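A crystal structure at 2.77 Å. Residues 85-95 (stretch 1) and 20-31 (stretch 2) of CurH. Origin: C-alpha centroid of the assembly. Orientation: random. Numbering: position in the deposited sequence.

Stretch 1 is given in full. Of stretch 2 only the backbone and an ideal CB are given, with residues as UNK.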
# COMPACT_ATOMS: atom_id res chain seq x y z
N THR C 85 19.71 -5.26 -3.40
CA THR C 85 18.25 -5.31 -3.47
C THR C 85 17.72 -3.90 -3.36
O THR C 85 18.10 -3.17 -2.46
CB THR C 85 17.65 -6.16 -2.31
OG1 THR C 85 17.92 -7.54 -2.54
CG2 THR C 85 16.14 -5.96 -2.16
N ARG C 86 16.85 -3.53 -4.28
CA ARG C 86 16.17 -2.25 -4.22
C ARG C 86 14.67 -2.45 -4.05
O ARG C 86 14.02 -3.07 -4.88
CB ARG C 86 16.48 -1.41 -5.46
CG ARG C 86 17.93 -0.99 -5.52
CD ARG C 86 18.09 0.36 -6.13
NE ARG C 86 18.81 1.25 -5.23
CZ ARG C 86 18.27 2.30 -4.62
NH1 ARG C 86 17.00 2.63 -4.82
NH2 ARG C 86 19.01 3.03 -3.82
N GLU C 87 14.16 -1.93 -2.95
CA GLU C 87 12.74 -1.91 -2.63
C GLU C 87 12.05 -0.94 -3.59
O GLU C 87 12.28 0.27 -3.52
CB GLU C 87 12.60 -1.43 -1.19
CG GLU C 87 11.23 -1.53 -0.57
CD GLU C 87 11.25 -1.15 0.91
OE1 GLU C 87 12.24 -1.50 1.60
OE2 GLU C 87 10.28 -0.51 1.38
N THR C 88 11.22 -1.46 -4.49
CA THR C 88 10.67 -0.66 -5.58
C THR C 88 9.15 -0.49 -5.47
O THR C 88 8.46 -1.41 -5.05
CB THR C 88 11.05 -1.29 -6.92
OG1 THR C 88 12.44 -1.67 -6.88
CG2 THR C 88 10.84 -0.33 -8.07
N GLN C 89 8.65 0.69 -5.82
CA GLN C 89 7.22 0.98 -5.73
C GLN C 89 6.76 1.75 -6.95
O GLN C 89 7.30 2.82 -7.26
CB GLN C 89 6.91 1.78 -4.47
CG GLN C 89 6.98 0.97 -3.18
CD GLN C 89 6.36 1.67 -1.99
OE1 GLN C 89 5.81 2.76 -2.11
NE2 GLN C 89 6.44 1.04 -0.83
N LEU C 90 5.78 1.19 -7.66
CA LEU C 90 5.11 1.89 -8.75
C LEU C 90 3.77 2.35 -8.22
O LEU C 90 2.95 1.53 -7.79
CB LEU C 90 4.94 0.99 -9.97
CG LEU C 90 4.32 1.60 -11.23
CD1 LEU C 90 4.80 0.87 -12.48
CD2 LEU C 90 2.79 1.61 -11.16
N MSE C 91 3.54 3.66 -8.23
CA MSE C 91 2.33 4.24 -7.67
C MSE C 91 1.41 4.72 -8.80
O MSE C 91 1.77 5.59 -9.60
CB MSE C 91 2.72 5.36 -6.70
CG MSE C 91 1.56 6.17 -6.10
SE MSE C 91 0.51 5.24 -4.73
CE MSE C 91 0.51 6.66 -3.38
N LEU C 92 0.22 4.12 -8.86
CA LEU C 92 -0.76 4.46 -9.88
C LEU C 92 -1.85 5.29 -9.23
O LEU C 92 -2.65 4.77 -8.44
CB LEU C 92 -1.34 3.19 -10.51
CG LEU C 92 -2.55 3.24 -11.44
CD1 LEU C 92 -2.15 3.81 -12.77
CD2 LEU C 92 -3.09 1.84 -11.62
N HIS C 93 -1.88 6.57 -9.55
CA HIS C 93 -2.79 7.47 -8.86
C HIS C 93 -4.22 7.30 -9.31
O HIS C 93 -4.50 6.73 -10.37
CB HIS C 93 -2.34 8.92 -9.00
CG HIS C 93 -1.06 9.20 -8.29
ND1 HIS C 93 0.17 9.06 -8.89
CD2 HIS C 93 -0.82 9.59 -7.01
CE1 HIS C 93 1.12 9.37 -8.02
NE2 HIS C 93 0.54 9.69 -6.88
N THR C 94 -5.14 7.75 -8.47
CA THR C 94 -6.55 7.68 -8.82
C THR C 94 -6.82 8.70 -9.94
O THR C 94 -6.25 9.80 -9.95
CB THR C 94 -7.43 7.87 -7.56
OG1 THR C 94 -8.82 7.73 -7.90
CG2 THR C 94 -7.19 9.23 -6.88
N ALA C 95 -7.65 8.31 -10.90
CA ALA C 95 -7.90 9.16 -12.07
C ALA C 95 -8.40 10.54 -11.67
O ALA C 95 -9.18 10.68 -10.72
CB ALA C 95 -8.89 8.50 -13.00
N UNK C 20 -8.18 4.42 1.25
CA UNK C 20 -8.36 5.84 1.52
C UNK C 20 -8.47 6.70 0.25
O UNK C 20 -9.33 7.58 0.16
CB UNK C 20 -7.19 6.34 2.38
N UNK C 21 -7.63 6.40 -0.74
CA UNK C 21 -7.43 7.26 -1.90
C UNK C 21 -7.98 6.70 -3.21
O UNK C 21 -8.30 7.46 -4.14
CB UNK C 21 -5.93 7.54 -2.07
N UNK C 22 -8.07 5.38 -3.30
CA UNK C 22 -8.34 4.70 -4.56
C UNK C 22 -7.07 4.63 -5.41
O UNK C 22 -7.13 4.55 -6.63
CB UNK C 22 -9.46 5.41 -5.32
N UNK C 23 -5.92 4.67 -4.74
CA UNK C 23 -4.65 4.48 -5.42
C UNK C 23 -4.33 3.01 -5.50
O UNK C 23 -4.96 2.19 -4.83
CB UNK C 23 -3.53 5.24 -4.71
N UNK C 24 -3.34 2.66 -6.31
CA UNK C 24 -2.83 1.31 -6.40
C UNK C 24 -1.31 1.35 -6.33
O UNK C 24 -0.66 2.12 -7.05
CB UNK C 24 -3.30 0.63 -7.68
N UNK C 25 -0.74 0.56 -5.43
CA UNK C 25 0.71 0.44 -5.33
C UNK C 25 1.10 -0.95 -5.76
O UNK C 25 0.51 -1.92 -5.30
CB UNK C 25 1.21 0.73 -3.91
N UNK C 26 2.09 -1.03 -6.65
CA UNK C 26 2.74 -2.28 -6.96
C UNK C 26 4.13 -2.28 -6.34
O UNK C 26 5.00 -1.49 -6.73
CB UNK C 26 2.81 -2.50 -8.47
N UNK C 27 4.34 -3.14 -5.35
CA UNK C 27 5.61 -3.15 -4.64
C UNK C 27 6.32 -4.49 -4.72
O UNK C 27 5.70 -5.53 -4.60
CB UNK C 27 5.39 -2.78 -3.17
N UNK C 28 7.63 -4.44 -4.94
CA UNK C 28 8.47 -5.64 -5.02
C UNK C 28 9.90 -5.30 -4.67
O UNK C 28 10.28 -4.13 -4.66
CB UNK C 28 8.40 -6.26 -6.42
N UNK C 29 10.69 -6.33 -4.40
CA UNK C 29 12.11 -6.16 -4.20
C UNK C 29 12.84 -6.55 -5.48
O UNK C 29 12.76 -7.70 -5.92
CB UNK C 29 12.60 -6.99 -3.01
N UNK C 30 13.53 -5.59 -6.08
CA UNK C 30 14.23 -5.84 -7.32
C UNK C 30 15.68 -6.17 -7.06
O UNK C 30 16.39 -5.41 -6.41
CB UNK C 30 14.12 -4.63 -8.25
N UNK C 31 16.11 -7.32 -7.57
CA UNK C 31 17.51 -7.74 -7.57
C UNK C 31 17.76 -8.74 -8.70
O UNK C 31 16.84 -9.04 -9.47
CB UNK C 31 17.89 -8.35 -6.22

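The two stretches pair as antiparallel strands, with 24, 26, 28 and 30 in hydrogen-bonded pairs and their CB atoms on the sheet face of R86, T88, L90 and L92; 25, 27 and 29 lie on the face of E87, Q89 and M91.

Position 20 is out of reach of stretch 1 and unrestricted by it; it is S20. Position 21 points toward stretch 1, but its ideal CB is 5.3 Å from T94 CG2, so many residues, polar ones among them, would serve. T21 is found, and its OG1 accepts a hydrogen bond from the backbone N of 23 (2.8 Å). At 22, phi is 79°, which favours glycine, and an ideal CB would lie 3.5 Å from T94 OG1. The residue is G22.

At 23 the CB points sideways, 4.0 Å from M91 SE, with H93 close by; a long, flexible side chain, polar or apolar, could reach both. Q23 does so: OE1 lies 3.2 Å from M91 CE, and NE2 lies 3.4 Å from H93 CD2, oblique to the ring.

Position 24 sets its CB 4.1 Å from L92 CD2, suiting beta-branched or apolar residues. T24 rests its own CB against that methyl.

Beside 25 lies M91 SE, 4.6 Å from the ideal CB, inviting an aliphatic residue. I25 brings CG1 to 3.6 Å from M91 SE.

Position 26 shares its face with L90 and L92, whose methyls offer an apolar surface for a large aliphatic or aromatic side chain. Y26 fills the role: CD2 lies 3.9 Å from L90 CD2, and L92 CD2 approaches the ring edge, 4.4 Å from CE2.

At 27 the CB is 4.1 Å from Q89 CG, a contact many residues could make. H27 makes it through CB, and its ring leads away.

The atom of stretch 1 nearest the ideal CB of 28 is T88 O, at 5.0 Å, leaving the choice wide. Q28 hydrogen-bonds through its amide group elsewhere in the structure.

The ideal CB of 29 lies 3.8 Å from T85 CG2 and would accept polar or small apolar residues. D29 puts OD1 3.5 Å from that T85 CG2.

At 30, T88 OG1 is 3.7 Å from the CB; since it already donates to R86 O, an apolar neighbour is acceptable. I30 packs CG1 3.2 Å from T88 OG1.

At 31 the CB points sideways, 3.8 Å from T85 OG1, so a short polar side chain could reach that hydroxyl. N31 donates from ND2 to T85 OG1 at 2.9 Å.

Stretch 2 20-31: STGQTIYHQDIN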
# COMPACT_ATOMS: atom_id res chain seq x y z
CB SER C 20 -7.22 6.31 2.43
OG SER C 20 -6.78 7.62 2.10
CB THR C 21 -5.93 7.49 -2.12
OG1 THR C 21 -5.32 6.24 -2.47
CG2 THR C 21 -5.25 8.03 -0.86
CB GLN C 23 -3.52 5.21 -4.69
CG GLN C 23 -3.45 6.69 -4.96
CD GLN C 23 -2.76 7.47 -3.84
OE1 GLN C 23 -2.61 6.98 -2.72
NE2 GLN C 23 -2.34 8.69 -4.15
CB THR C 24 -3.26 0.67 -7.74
OG1 THR C 24 -4.67 0.81 -7.90
CG2 THR C 24 -2.92 -0.80 -7.77
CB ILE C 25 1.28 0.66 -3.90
CG1 ILE C 25 0.74 1.93 -3.27
CG2 ILE C 25 2.81 0.75 -3.92
CD1 ILE C 25 1.01 2.00 -1.78
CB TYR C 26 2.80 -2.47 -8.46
CG TYR C 26 1.44 -2.50 -9.13
CD1 TYR C 26 0.78 -3.71 -9.39
CD2 TYR C 26 0.80 -1.31 -9.53
CE1 TYR C 26 -0.46 -3.75 -10.01
CE2 TYR C 26 -0.45 -1.33 -10.16
CZ TYR C 26 -1.07 -2.56 -10.39
OH TYR C 26 -2.30 -2.59 -11.01
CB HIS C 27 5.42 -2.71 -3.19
CG HIS C 27 4.54 -3.61 -2.38
ND1 HIS C 27 5.04 -4.47 -1.43
CD2 HIS C 27 3.20 -3.77 -2.37
CE1 HIS C 27 4.04 -5.12 -0.86
NE2 HIS C 27 2.91 -4.72 -1.42
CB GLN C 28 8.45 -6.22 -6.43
CG GLN C 28 9.21 -5.38 -7.44
CD GLN C 28 8.92 -5.78 -8.87
OE1 GLN C 28 8.96 -6.96 -9.21
NE2 GLN C 28 8.62 -4.79 -9.72
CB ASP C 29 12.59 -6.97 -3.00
CG ASP C 29 12.16 -6.35 -1.67
OD1 ASP C 29 12.94 -6.39 -0.71
OD2 ASP C 29 11.04 -5.80 -1.60
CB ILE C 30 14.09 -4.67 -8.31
CG1 ILE C 30 12.60 -4.39 -8.57
CG2 ILE C 30 14.86 -4.98 -9.60
CD1 ILE C 30 12.31 -3.37 -9.68
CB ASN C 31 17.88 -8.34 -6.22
CG ASN C 31 16.86 -9.33 -5.72
OD1 ASN C 31 16.41 -10.20 -6.47
ND2 ASN C 31 16.49 -9.21 -4.45
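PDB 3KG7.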